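Macrolide 2'-phosphotransferase MphH (Brachybacterium faecium, PDB 5UXD) binds the macrolide azithromycin and probably inactivates antibiotics of this class by phosphorylating their 2'-hydroxyl group at the expense of a nucleoside triphosphate. Local coordinates at residues L69-P74 / H133-E138; V120-L125 / S238-V243; S127-L132 / K227-H232; P189-L194 / R254-L259. One frame throughout, in Å; residues are numbered along the deposited sequence. Where two conformers were deposited one is given.

Contact 1: L69-P74 / H133-E138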
# COMPACT_ATOMS: atom_id res chain seq x y z
N LEU A 69 8.99 6.57 -7.06
CA LEU A 69 8.01 7.35 -7.80
C LEU A 69 8.62 7.96 -9.07
O LEU A 69 7.97 8.02 -10.11
CB LEU A 69 7.45 8.46 -6.91
CG LEU A 69 6.51 8.01 -5.79
CD1 LEU A 69 6.18 9.18 -4.85
CD2 LEU A 69 5.25 7.42 -6.41
N ALA A 70 9.87 8.43 -8.98
CA ALA A 70 10.50 9.04 -10.14
C ALA A 70 10.68 8.05 -11.28
O ALA A 70 10.41 8.37 -12.45
CB ALA A 70 11.85 9.64 -9.75
N MET A 71 11.13 6.84 -10.98
CA MET A 71 11.34 5.87 -12.04
C MET A 71 10.08 5.20 -12.54
O MET A 71 10.05 4.71 -13.66
CB MET A 71 12.30 4.76 -11.58
CG MET A 71 11.70 3.79 -10.56
SD MET A 71 11.07 2.23 -11.23
CE MET A 71 11.52 2.37 -12.94
N LEU A 72 9.03 5.23 -11.74
CA LEU A 72 7.82 4.47 -12.05
C LEU A 72 6.84 5.25 -12.92
O LEU A 72 6.22 4.67 -13.82
CB LEU A 72 7.15 4.02 -10.76
CG LEU A 72 5.83 3.26 -10.79
CD1 LEU A 72 5.96 1.97 -11.61
CD2 LEU A 72 5.42 2.96 -9.35
N ALA A 73 6.73 6.55 -12.69
CA ALA A 73 5.72 7.36 -13.38
C ALA A 73 5.71 7.21 -14.90
O ALA A 73 4.61 7.11 -15.47
CB ALA A 73 5.89 8.83 -12.98
N PRO A 74 6.84 7.20 -15.61
CA PRO A 74 6.78 7.03 -17.08
C PRO A 74 6.20 5.70 -17.53
O PRO A 74 5.78 5.60 -18.69
CB PRO A 74 8.24 7.16 -17.51
CG PRO A 74 8.91 7.89 -16.42
CD PRO A 74 8.22 7.46 -15.17
N HIS A 133 3.54 -4.63 -12.89
CA HIS A 133 4.35 -5.84 -12.83
C HIS A 133 5.25 -6.00 -14.04
O HIS A 133 6.16 -6.83 -14.01
CB HIS A 133 3.43 -7.05 -12.68
CG HIS A 133 2.78 -7.13 -11.33
ND1 HIS A 133 2.08 -8.24 -10.90
CD2 HIS A 133 2.74 -6.24 -10.31
CE1 HIS A 133 1.63 -8.02 -9.68
NE2 HIS A 133 2.02 -6.82 -9.29
N ALA A 134 5.02 -5.23 -15.11
CA ALA A 134 5.90 -5.23 -16.28
C ALA A 134 7.14 -4.37 -16.09
O ALA A 134 8.05 -4.43 -16.93
CB ALA A 134 5.12 -4.75 -17.51
N VAL A 135 7.20 -3.59 -15.01
CA VAL A 135 8.28 -2.63 -14.82
C VAL A 135 9.60 -3.37 -14.60
O VAL A 135 9.64 -4.39 -13.90
CB VAL A 135 7.96 -1.69 -13.63
CG1 VAL A 135 9.21 -0.91 -13.20
CG2 VAL A 135 6.83 -0.75 -13.98
N ASP A 136 10.67 -2.85 -15.20
CA ASP A 136 11.99 -3.48 -15.14
C ASP A 136 12.43 -3.69 -13.70
O ASP A 136 12.57 -2.72 -12.93
CB ASP A 136 12.99 -2.61 -15.91
CG ASP A 136 14.40 -3.15 -15.87
OD1 ASP A 136 14.63 -4.32 -16.25
OD2 ASP A 136 15.30 -2.39 -15.48
N ALA A 137 12.65 -4.95 -13.32
CA ALA A 137 12.88 -5.26 -11.91
C ALA A 137 14.26 -4.82 -11.45
O ALA A 137 14.44 -4.52 -10.26
CB ALA A 137 12.69 -6.76 -11.67
N GLU A 138 15.24 -4.74 -12.35
CA GLU A 138 16.56 -4.27 -11.95
C GLU A 138 16.55 -2.77 -11.67
O GLU A 138 17.18 -2.30 -10.72
CB GLU A 138 17.59 -4.63 -13.01
CG GLU A 138 17.76 -6.13 -13.20
CD GLU A 138 18.10 -6.88 -11.91
OE1 GLU A 138 17.82 -8.10 -11.85
OE2 GLU A 138 18.65 -6.26 -10.96
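V135 pushes its isopropyl group against the last turn of helix 59-72, where its two methyls are shared between M71 and L72. CG1 faces the thioether end of M71, with the terminal methyl CE of M71 at 4.0 Å from CG1 of V135, so that the two side chains meet tip to tip. The other branch, CG2, lies 3.7 Å from CD1 of L72, whose side chain runs at about a right angle to that of V135. No hydrogen bond spans the contact. The closest CA atoms, those of L72 and V135, are 7.6 Å apart, and only 121 Å² is buried in total.

M71 reaches its partner by bending at chi2 and again at chi3 (4°, CE nearly eclipsed with CB), which brings the methyl up to V135. Outside these three, L72 also packs on W217 and V135 on L194 of strand 193-195. V135 itself sits in the short link after helix 119-133; beyond it, D136 is the N-cap of helix 137-141, its OD2 bonded to the backbone N of A139.

The contact thus joins helix 59-72 of the N-terminal lobe to the helical C-terminal lobe, an interlobe packing consistent with the bilobal protein-kinase-like fold of aminoglycoside and macrolide phosphotransferases.

Contact 2: V120-L125 / S238-V243; sequences VYARSL and SAIFEV. With SO4 (sulfate ion), chain D.
A122 and V243 form the tight centre of this helix pair, their CA atoms only 6.0 Å apart. Because alanine ends at CB, the second helix can come close: its I240 lays the carbonyl O 3.5 Å from CB of A122, and CG2 of I240 is 3.7 Å from that same CB. From the next turn, CG1 of V243 completes the grip on the methyl, at 3.8 Å from CB of A122. CG1 also presses on the aliphatic stem of R123, reaching 3.4 Å from its CG, and the two side chains cross obliquely.

The axes of the short segments approach to 8.5 Å with a crossing angle of -38°, their N-to-C directions running broadly alike. This is packing of helix 119-133 against helix 238-250 within the helical C-terminal lobe of the kinase-like phosphotransferase fold; H232 of helix 230-235 fits alongside, touching A122, L125 and F241.

Toward solvent the contact thins out. Beyond its CG, R123 bends at chi3 (-99°), which folds the guanidinium back along its own helix and places one face over CA of V120, while CG1 of V243 lies obliquely to the group and touches the stem instead. Further off, at the exposed start of helix 238-250, S238 takes no part in the helix packing but holds a sulfate, probably from the crystallisation liquor. Its backbone N donates to O3 of the sulfate at 2.9 Å (N-H...O 149°), and its OG donates to O2 of the ion at 2.6 Å; the helix N-terminus would probably add to the attraction for the anion.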
# COMPACT_ATOMS: atom_id res chain seq x y z
N VAL A 120 -16.10 -3.11 -14.01
CA VAL A 120 -15.26 -2.00 -14.47
C VAL A 120 -14.01 -1.89 -13.60
O VAL A 120 -12.89 -1.79 -14.10
CB VAL A 120 -16.06 -0.69 -14.49
CG1 VAL A 120 -15.14 0.49 -14.73
CG2 VAL A 120 -17.11 -0.75 -15.60
N TYR A 121 -14.19 -1.91 -12.27
CA TYR A 121 -13.04 -1.85 -11.36
C TYR A 121 -12.14 -3.06 -11.52
O TYR A 121 -10.90 -2.94 -11.48
CB TYR A 121 -13.51 -1.73 -9.91
CG TYR A 121 -12.36 -1.51 -8.94
CD1 TYR A 121 -11.89 -0.22 -8.68
CD2 TYR A 121 -11.75 -2.58 -8.29
CE1 TYR A 121 -10.85 -0.00 -7.80
CE2 TYR A 121 -10.70 -2.37 -7.41
CZ TYR A 121 -10.26 -1.07 -7.17
OH TYR A 121 -9.23 -0.84 -6.30
N ALA A 122 -12.73 -4.25 -11.65
CA ALA A 122 -11.95 -5.47 -11.84
C ALA A 122 -11.05 -5.35 -13.07
O ALA A 122 -9.85 -5.66 -12.99
CB ALA A 122 -12.88 -6.68 -11.97
N ARG A 123 -11.59 -4.89 -14.20
CA ARG A 123 -10.74 -4.76 -15.39
C ARG A 123 -9.71 -3.65 -15.23
O ARG A 123 -8.57 -3.79 -15.69
CB ARG A 123 -11.57 -4.52 -16.65
CG ARG A 123 -12.44 -5.70 -17.02
CD ARG A 123 -13.24 -5.45 -18.28
NE ARG A 123 -14.60 -5.06 -17.96
CZ ARG A 123 -15.09 -3.84 -18.16
NH1 ARG A 123 -14.34 -2.89 -18.71
NH2 ARG A 123 -16.35 -3.58 -17.84
N SER A 124 -10.08 -2.54 -14.58
CA SER A 124 -9.11 -1.47 -14.36
C SER A 124 -7.97 -1.94 -13.47
O SER A 124 -6.80 -1.69 -13.77
CB SER A 124 -9.83 -0.26 -13.75
OG SER A 124 -8.91 0.76 -13.43
N LEU A 125 -8.30 -2.64 -12.39
CA LEU A 125 -7.27 -3.14 -11.48
C LEU A 125 -6.32 -4.11 -12.18
O LEU A 125 -5.10 -3.99 -12.06
CB LEU A 125 -7.93 -3.81 -10.27
CG LEU A 125 -6.90 -4.44 -9.32
CD1 LEU A 125 -6.08 -3.34 -8.66
CD2 LEU A 125 -7.56 -5.30 -8.27
N SER A 238 -16.07 -14.47 -6.94
CA SER A 238 -15.03 -15.20 -7.67
C SER A 238 -15.08 -14.93 -9.17
O SER A 238 -14.03 -14.89 -9.82
CB SER A 238 -15.16 -16.70 -7.39
OG SER A 238 -16.39 -17.20 -7.87
N ALA A 239 -16.27 -14.76 -9.75
CA ALA A 239 -16.30 -14.46 -11.18
C ALA A 239 -15.77 -13.07 -11.49
O ALA A 239 -15.33 -12.82 -12.61
CB ALA A 239 -17.72 -14.60 -11.74
N ILE A 240 -15.81 -12.17 -10.51
CA ILE A 240 -15.28 -10.83 -10.70
C ILE A 240 -13.77 -10.83 -10.54
O ILE A 240 -13.05 -10.16 -11.29
CB ILE A 240 -15.96 -9.86 -9.72
CG1 ILE A 240 -17.47 -9.82 -9.96
CG2 ILE A 240 -15.36 -8.46 -9.83
CD1 ILE A 240 -17.86 -9.28 -11.32
N PHE A 241 -13.24 -11.62 -9.59
CA PHE A 241 -11.79 -11.81 -9.56
C PHE A 241 -11.29 -12.40 -10.87
O PHE A 241 -10.20 -12.03 -11.35
CB PHE A 241 -11.38 -12.71 -8.38
CG PHE A 241 -9.87 -12.83 -8.22
CD1 PHE A 241 -9.11 -11.73 -7.91
CD2 PHE A 241 -9.22 -14.07 -8.40
CE1 PHE A 241 -7.73 -11.82 -7.76
CE2 PHE A 241 -7.82 -14.17 -8.25
CZ PHE A 241 -7.08 -13.04 -7.94
N GLU A 242 -12.07 -13.29 -11.50
CA GLU A 242 -11.63 -13.86 -12.77
C GLU A 242 -11.57 -12.80 -13.87
O GLU A 242 -10.70 -12.86 -14.74
CB GLU A 242 -12.54 -15.03 -13.16
CG GLU A 242 -12.26 -15.63 -14.55
CD GLU A 242 -10.78 -15.96 -14.76
OE1 GLU A 242 -10.25 -15.64 -15.85
OE2 GLU A 242 -10.16 -16.56 -13.85
N VAL A 243 -12.49 -11.82 -13.86
CA VAL A 243 -12.41 -10.70 -14.80
C VAL A 243 -11.11 -9.93 -14.59
O VAL A 243 -10.45 -9.50 -15.56
CB VAL A 243 -13.64 -9.78 -14.64
CG1 VAL A 243 -13.41 -8.42 -15.30
CG2 VAL A 243 -14.91 -10.43 -15.22
S SO4 D . -18.62 -16.53 -5.08
O1 SO4 D . -19.56 -15.41 -5.12
O2 SO4 D . -18.57 -17.14 -6.40
O3 SO4 D . -17.30 -15.99 -4.75
O4 SO4 D . -19.04 -17.51 -4.07

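Contact 3: S127-L132 / K227-H232. With ZIT (azithromycin), chain C.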
# COMPACT_ATOMS: atom_id res chain seq x y z
N SER A 127 -5.57 -4.30 -15.26
CA SER A 127 -4.75 -3.57 -16.22
C SER A 127 -3.64 -2.80 -15.52
O SER A 127 -2.48 -2.81 -15.97
CB SER A 127 -5.63 -2.61 -17.04
OG SER A 127 -6.49 -3.33 -17.91
N VAL A 128 -3.96 -2.11 -14.42
CA VAL A 128 -2.91 -1.36 -13.73
C VAL A 128 -1.86 -2.30 -13.17
O VAL A 128 -0.65 -2.06 -13.30
CB VAL A 128 -3.52 -0.46 -12.63
CG1 VAL A 128 -2.44 0.08 -11.70
CG2 VAL A 128 -4.30 0.68 -13.26
N VAL A 129 -2.28 -3.44 -12.62
CA VAL A 129 -1.32 -4.33 -11.96
C VAL A 129 -0.40 -4.96 -13.01
O VAL A 129 0.81 -5.10 -12.78
CB VAL A 129 -2.07 -5.37 -11.11
CG1 VAL A 129 -1.10 -6.38 -10.50
CG2 VAL A 129 -2.85 -4.67 -9.99
N ALA A 130 -0.94 -5.27 -14.19
CA ALA A 130 -0.08 -5.81 -15.25
C ALA A 130 0.97 -4.80 -15.68
O ALA A 130 2.13 -5.16 -15.94
CB ALA A 130 -0.92 -6.26 -16.44
N GLN A 131 0.58 -3.51 -15.77
CA GLN A 131 1.54 -2.47 -16.12
C GLN A 131 2.60 -2.31 -15.04
O GLN A 131 3.79 -2.18 -15.34
CB GLN A 131 0.83 -1.13 -16.36
CG GLN A 131 0.81 -0.69 -17.81
CD GLN A 131 0.73 0.83 -17.98
OE1 GLN A 131 0.11 1.53 -17.17
NE2 GLN A 131 1.35 1.34 -19.04
N LEU A 132 2.18 -2.32 -13.77
CA LEU A 132 3.14 -2.23 -12.68
C LEU A 132 4.08 -3.43 -12.69
O LEU A 132 5.30 -3.28 -12.53
CB LEU A 132 2.39 -2.15 -11.34
CG LEU A 132 3.30 -2.14 -10.11
CD1 LEU A 132 4.14 -0.87 -10.05
CD2 LEU A 132 2.54 -2.35 -8.82
N LYS A 227 0.50 -10.43 -4.11
CA LYS A 227 0.25 -9.39 -3.12
C LYS A 227 -0.66 -8.30 -3.65
O LYS A 227 -1.47 -7.74 -2.89
CB LYS A 227 1.57 -8.78 -2.67
CG LYS A 227 2.49 -9.72 -1.95
CD LYS A 227 3.78 -9.01 -1.58
CE LYS A 227 3.53 -7.89 -0.56
NZ LYS A 227 4.81 -7.33 -0.03
N ASP A 228 -0.57 -8.00 -4.95
CA ASP A 228 -1.32 -6.88 -5.51
C ASP A 228 -2.69 -7.29 -6.02
O ASP A 228 -3.48 -6.42 -6.39
CB ASP A 228 -0.52 -6.22 -6.65
CG ASP A 228 0.65 -5.40 -6.14
OD1 ASP A 228 0.61 -5.02 -4.96
OD2 ASP A 228 1.61 -5.12 -6.91
N LEU A 229 -2.98 -8.58 -6.06
CA LEU A 229 -4.29 -9.08 -6.42
C LEU A 229 -5.07 -9.62 -5.23
O LEU A 229 -6.28 -9.79 -5.34
CB LEU A 229 -4.17 -10.19 -7.48
CG LEU A 229 -3.53 -9.72 -8.79
CD1 LEU A 229 -3.09 -10.92 -9.65
CD2 LEU A 229 -4.51 -8.86 -9.55
N MET A 230 -4.33 -9.90 -4.17
CA MET A 230 -5.05 -10.50 -2.98
C MET A 230 -6.24 -9.76 -2.29
O MET A 230 -7.34 -10.30 -1.91
CB MET A 230 -4.03 -10.84 -1.91
CG MET A 230 -3.41 -9.64 -1.27
SD MET A 230 -2.25 -10.13 0.01
CE MET A 230 -3.26 -11.27 0.92
N PHE A 231 -6.13 -8.43 -2.27
CA PHE A 231 -7.24 -7.71 -1.64
C PHE A 231 -8.50 -7.78 -2.49
O PHE A 231 -9.61 -7.90 -1.96
CB PHE A 231 -6.82 -6.26 -1.33
CG PHE A 231 -5.61 -6.16 -0.41
CD1 PHE A 231 -5.71 -6.49 0.93
CD2 PHE A 231 -4.36 -5.80 -0.91
CE1 PHE A 231 -4.59 -6.44 1.76
CE2 PHE A 231 -3.24 -5.75 -0.08
CZ PHE A 231 -3.37 -6.07 1.26
N HIS A 232 -8.35 -7.73 -3.82
CA HIS A 232 -9.48 -7.97 -4.71
C HIS A 232 -10.00 -9.40 -4.57
O HIS A 232 -11.21 -9.62 -4.54
CB HIS A 232 -9.07 -7.67 -6.15
CG HIS A 232 -10.22 -7.51 -7.09
ND1 HIS A 232 -10.53 -8.45 -8.05
CD2 HIS A 232 -11.16 -6.53 -7.21
CE1 HIS A 232 -11.59 -8.05 -8.73
NE2 HIS A 232 -12.00 -6.90 -8.24
C1 ZIT C . -6.25 -4.37 5.87
C2 ZIT C . -4.75 -3.92 5.84
C3 ZIT C . -4.23 -4.17 7.24
C4 ZIT C . -4.35 -2.80 7.96
C5 ZIT C . -3.83 -2.86 9.41
C6 ZIT C . -5.00 -2.78 10.34
C7 ZIT C . -5.45 -1.31 10.54
C8 ZIT C . -6.66 -1.27 11.52
C9 ZIT C . -7.98 -0.96 10.76
N10 ZIT C . -8.56 -2.25 10.11
C11 ZIT C . -9.31 -2.02 8.89
C12 ZIT C . -9.03 -3.16 7.90
C13 ZIT C . -9.45 -2.90 6.45
C14 ZIT C . -8.65 -3.84 5.54
C15 ZIT C . -9.27 -3.85 4.16
C16 ZIT C . -8.35 -4.61 3.16
C17 ZIT C . -4.02 -4.60 4.72
C18 ZIT C . -3.65 -1.75 7.14
C19 ZIT C . -4.60 -3.40 11.69
C20 ZIT C . -6.42 -0.27 12.55
C21 ZIT C . -9.31 -3.02 11.12
C22 ZIT C . -10.79 -1.89 9.18
C23 ZIT C . -9.18 -1.46 6.01
O1 ZIT C . -6.54 -5.49 6.26
O6 ZIT C . -6.10 -3.51 9.82
O12 ZIT C . -9.64 -4.35 8.33
O13 ZIT C . -10.85 -3.20 6.31
O14 ZIT C . -7.29 -3.38 5.41
C1A ZIT C . -1.58 -2.12 9.80
C2A ZIT C . -0.69 -0.90 9.82
C3A ZIT C . 0.74 -1.32 9.80
C4A ZIT C . 1.02 -2.24 10.92
C5A ZIT C . -0.00 -3.37 11.08
C6A ZIT C . 0.15 -4.07 12.37
C7A ZIT C . 1.47 0.58 11.11
C8A ZIT C . 3.02 -0.45 9.65
O1A ZIT C . -2.93 -1.78 9.66
O2A ZIT C . -0.96 -0.04 8.70
N3A ZIT C . 1.61 -0.10 9.86
O5A ZIT C . -1.40 -2.90 11.03
C1B ZIT C . -2.84 -6.14 7.36
C2B ZIT C . -1.62 -6.65 6.65
C3B ZIT C . -0.37 -6.49 7.44
C4B ZIT C . -0.53 -7.06 8.80
C5B ZIT C . -1.70 -6.42 9.50
C6B ZIT C . -1.78 -7.01 10.88
C7B ZIT C . 0.81 -7.21 6.68
C8B ZIT C . 0.68 -4.47 6.60
O1B ZIT C . -2.88 -4.72 7.29
O3B ZIT C . -0.08 -5.08 7.61
O4B ZIT C . 0.63 -6.72 9.60
O5B ZIT C . -2.97 -6.60 8.78
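V129 is the first residue of 127-132 to meet the other segment, its CA 6.9 Å from that of D228. With CG1 anti to the backbone N (chi1 175°), that methyl comes obliquely to 3.9 Å from CB of D228 and also reaches L229, whose CD2 is 4.3 Å away. The second methyl, CG2, lies 4.1 Å from the carbonyl O of D228.

One turn on, L132 crosses D228 at about a right angle and sets CD2 3.5 Å from the carboxylate OD2. This buried carboxylate is held by three bonds: OD2 takes the backbone N of H196 and NE2 of H133, OD1 the backbone N of G197. The pattern resembles the aspartate that braces the catalytic loop in protein kinases, and it probably shapes the active-site loop here.

Beyond D228 the chain enters helix 230-235, where C17 of azithromycin approaches the F231 ring obliquely, 3.5 Å from CE1 of F231. Around the contact, V129 and A130 touch Y248 of helix 238-250, L132 touches W217, and M230 and F231 rest on helix 259-268; segment 227-232 lies between helix 119-133, which meets it through V129 and L132, and the bound macrolide, which it meets through F231.

Contact 4: P189-L194 / R254-L259; sequences PGHSVL and RPWPGL
The loop leading into strand 193-195 packs, through P189 and H191, against R254 and W256 in the connection between helices 238-250 and 259-268, on the outer part of the C-terminal lobe and away from the annotated sites. P189 makes a CH-pi contact: its CA stands 4.0 Å from the centroid of the six-membered ring of W256, 16° off the ring normal. The proline CB also rests 3.6 Å from CH2 of W256. W256 NE1 bonds to the carbonyl O of C187, which helps to fix the indole under the proline, and CD1 of L259 backs the opposite face.

H191, with chi1 at 69°, turns its imidazole toward R254. NH2 of R254 comes to 3.2 Å from CD2 of H191, while NE lies above one face of the imidazole near its rim; the two planes are 46° apart, far from a parallel stack. At its CE1 corner the H191 ring comes 3.2 Å from the carbonyl O of R254 and is obliquely near W256.

No direct hydrogen bond crosses between the segments. A water in the plane of the imidazole bridges instead, 2.9 Å from NE2 of H191 and accepting from the backbone N of R254 at 3.0 Å. The union is therefore aromatic and water-mediated, and the arginine's charge above the imidazole would probably disfavour protonation of H191.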
# COMPACT_ATOMS: atom_id res chain seq x y z
N PRO A 189 4.45 -18.49 -6.00
CA PRO A 189 4.86 -17.91 -7.28
C PRO A 189 6.18 -18.48 -7.78
O PRO A 189 7.05 -18.86 -7.00
CB PRO A 189 5.01 -16.41 -6.97
CG PRO A 189 5.30 -16.37 -5.48
CD PRO A 189 4.46 -17.49 -4.91
N GLY A 190 6.31 -18.50 -9.10
CA GLY A 190 7.53 -18.89 -9.79
C GLY A 190 8.29 -17.73 -10.40
O GLY A 190 9.29 -17.97 -11.10
N HIS A 191 7.85 -16.49 -10.19
CA HIS A 191 8.56 -15.31 -10.66
C HIS A 191 8.19 -14.17 -9.72
O HIS A 191 7.13 -14.18 -9.08
CB HIS A 191 8.21 -14.96 -12.12
CG HIS A 191 6.81 -14.46 -12.33
ND1 HIS A 191 5.69 -15.25 -12.13
CD2 HIS A 191 6.35 -13.25 -12.73
CE1 HIS A 191 4.61 -14.55 -12.40
NE2 HIS A 191 4.97 -13.33 -12.76
N SER A 192 9.12 -13.21 -9.62
CA SER A 192 9.06 -12.00 -8.82
C SER A 192 8.86 -10.79 -9.71
O SER A 192 9.36 -10.73 -10.84
CB SER A 192 10.33 -11.82 -7.99
OG SER A 192 10.56 -12.94 -7.16
N VAL A 193 8.09 -9.80 -9.24
CA VAL A 193 7.79 -8.58 -9.98
C VAL A 193 7.86 -7.42 -9.00
O VAL A 193 7.84 -7.60 -7.78
CB VAL A 193 6.39 -8.61 -10.62
CG1 VAL A 193 6.29 -9.72 -11.70
CG2 VAL A 193 5.32 -8.81 -9.54
N LEU A 194 7.90 -6.20 -9.55
CA LEU A 194 7.69 -5.01 -8.72
C LEU A 194 6.25 -4.98 -8.26
O LEU A 194 5.33 -5.09 -9.08
CB LEU A 194 8.02 -3.75 -9.51
CG LEU A 194 7.62 -2.42 -8.86
CD1 LEU A 194 8.33 -2.23 -7.52
CD2 LEU A 194 7.91 -1.23 -9.78
N ARG A 254 1.29 -12.90 -15.61
CA ARG A 254 1.48 -14.35 -15.71
C ARG A 254 0.99 -15.03 -14.44
O ARG A 254 1.79 -15.46 -13.59
CB ARG A 254 2.95 -14.68 -16.02
CG ARG A 254 3.39 -14.14 -17.40
CD ARG A 254 4.84 -14.47 -17.76
NE ARG A 254 5.78 -13.93 -16.79
CZ ARG A 254 6.04 -12.63 -16.63
NH1 ARG A 254 5.42 -11.72 -17.37
NH2 ARG A 254 6.91 -12.24 -15.71
N PRO A 255 -0.32 -15.15 -14.27
CA PRO A 255 -0.85 -15.81 -13.08
C PRO A 255 -0.66 -17.32 -13.19
O PRO A 255 -0.35 -17.84 -14.26
CB PRO A 255 -2.34 -15.43 -13.09
CG PRO A 255 -2.66 -15.29 -14.54
CD PRO A 255 -1.39 -14.75 -15.20
N TRP A 256 -0.81 -18.01 -12.06
CA TRP A 256 -0.67 -19.46 -11.99
C TRP A 256 -1.95 -20.06 -11.40
O TRP A 256 -2.74 -19.35 -10.76
CB TRP A 256 0.55 -19.87 -11.15
CG TRP A 256 0.61 -19.21 -9.78
CD1 TRP A 256 0.25 -19.77 -8.59
CD2 TRP A 256 1.04 -17.86 -9.47
NE1 TRP A 256 0.42 -18.87 -7.57
CE2 TRP A 256 0.91 -17.69 -8.08
CE3 TRP A 256 1.52 -16.79 -10.24
CZ2 TRP A 256 1.25 -16.50 -7.43
CZ3 TRP A 256 1.87 -15.61 -9.59
CH2 TRP A 256 1.72 -15.47 -8.20
N PRO A 257 -2.21 -21.35 -11.64
CA PRO A 257 -3.52 -21.93 -11.27
C PRO A 257 -3.92 -21.76 -9.81
O PRO A 257 -5.09 -21.50 -9.53
CB PRO A 257 -3.36 -23.41 -11.63
CG PRO A 257 -2.40 -23.39 -12.80
CD PRO A 257 -1.45 -22.24 -12.53
N GLY A 258 -3.00 -21.92 -8.87
CA GLY A 258 -3.40 -21.78 -7.49
C GLY A 258 -3.30 -20.37 -6.92
O GLY A 258 -3.26 -20.21 -5.70
N LEU A 259 -3.30 -19.35 -7.79
CA LEU A 259 -3.10 -17.99 -7.30
C LEU A 259 -4.25 -17.54 -6.40
O LEU A 259 -4.01 -16.91 -5.37
CB LEU A 259 -2.92 -17.01 -8.47
CG LEU A 259 -2.55 -15.54 -8.18
CD1 LEU A 259 -1.68 -14.98 -9.30
CD2 LEU A 259 -3.79 -14.69 -7.99
O HOH W 1 3.15 -11.40 -13.82

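How the contacts relate
Contacts 3 and 4 each touch all the others; contact 3 alone holds a residue of the azithromycin pocket, F231. It is joined to contact 1 by a probable hydrogen bond, H133 NE2 to D228 OD2 at 3.0 Å. Contact 2 shares helix 119-133 with it, and CD2 of L125 lies 3.5 Å from CB of H232. In contact 4, O of L194 packs 3.7 Å from CG of L132, and CD2 of L259 lies 3.7 Å from CZ of F241 in contact 2. Contacts 1 and 2, with centres 24 Å apart, do not touch. The D228 side chain is about 9 Å from that of H203, and L72's about 11 Å from that of D216, both magnesium-binding residues.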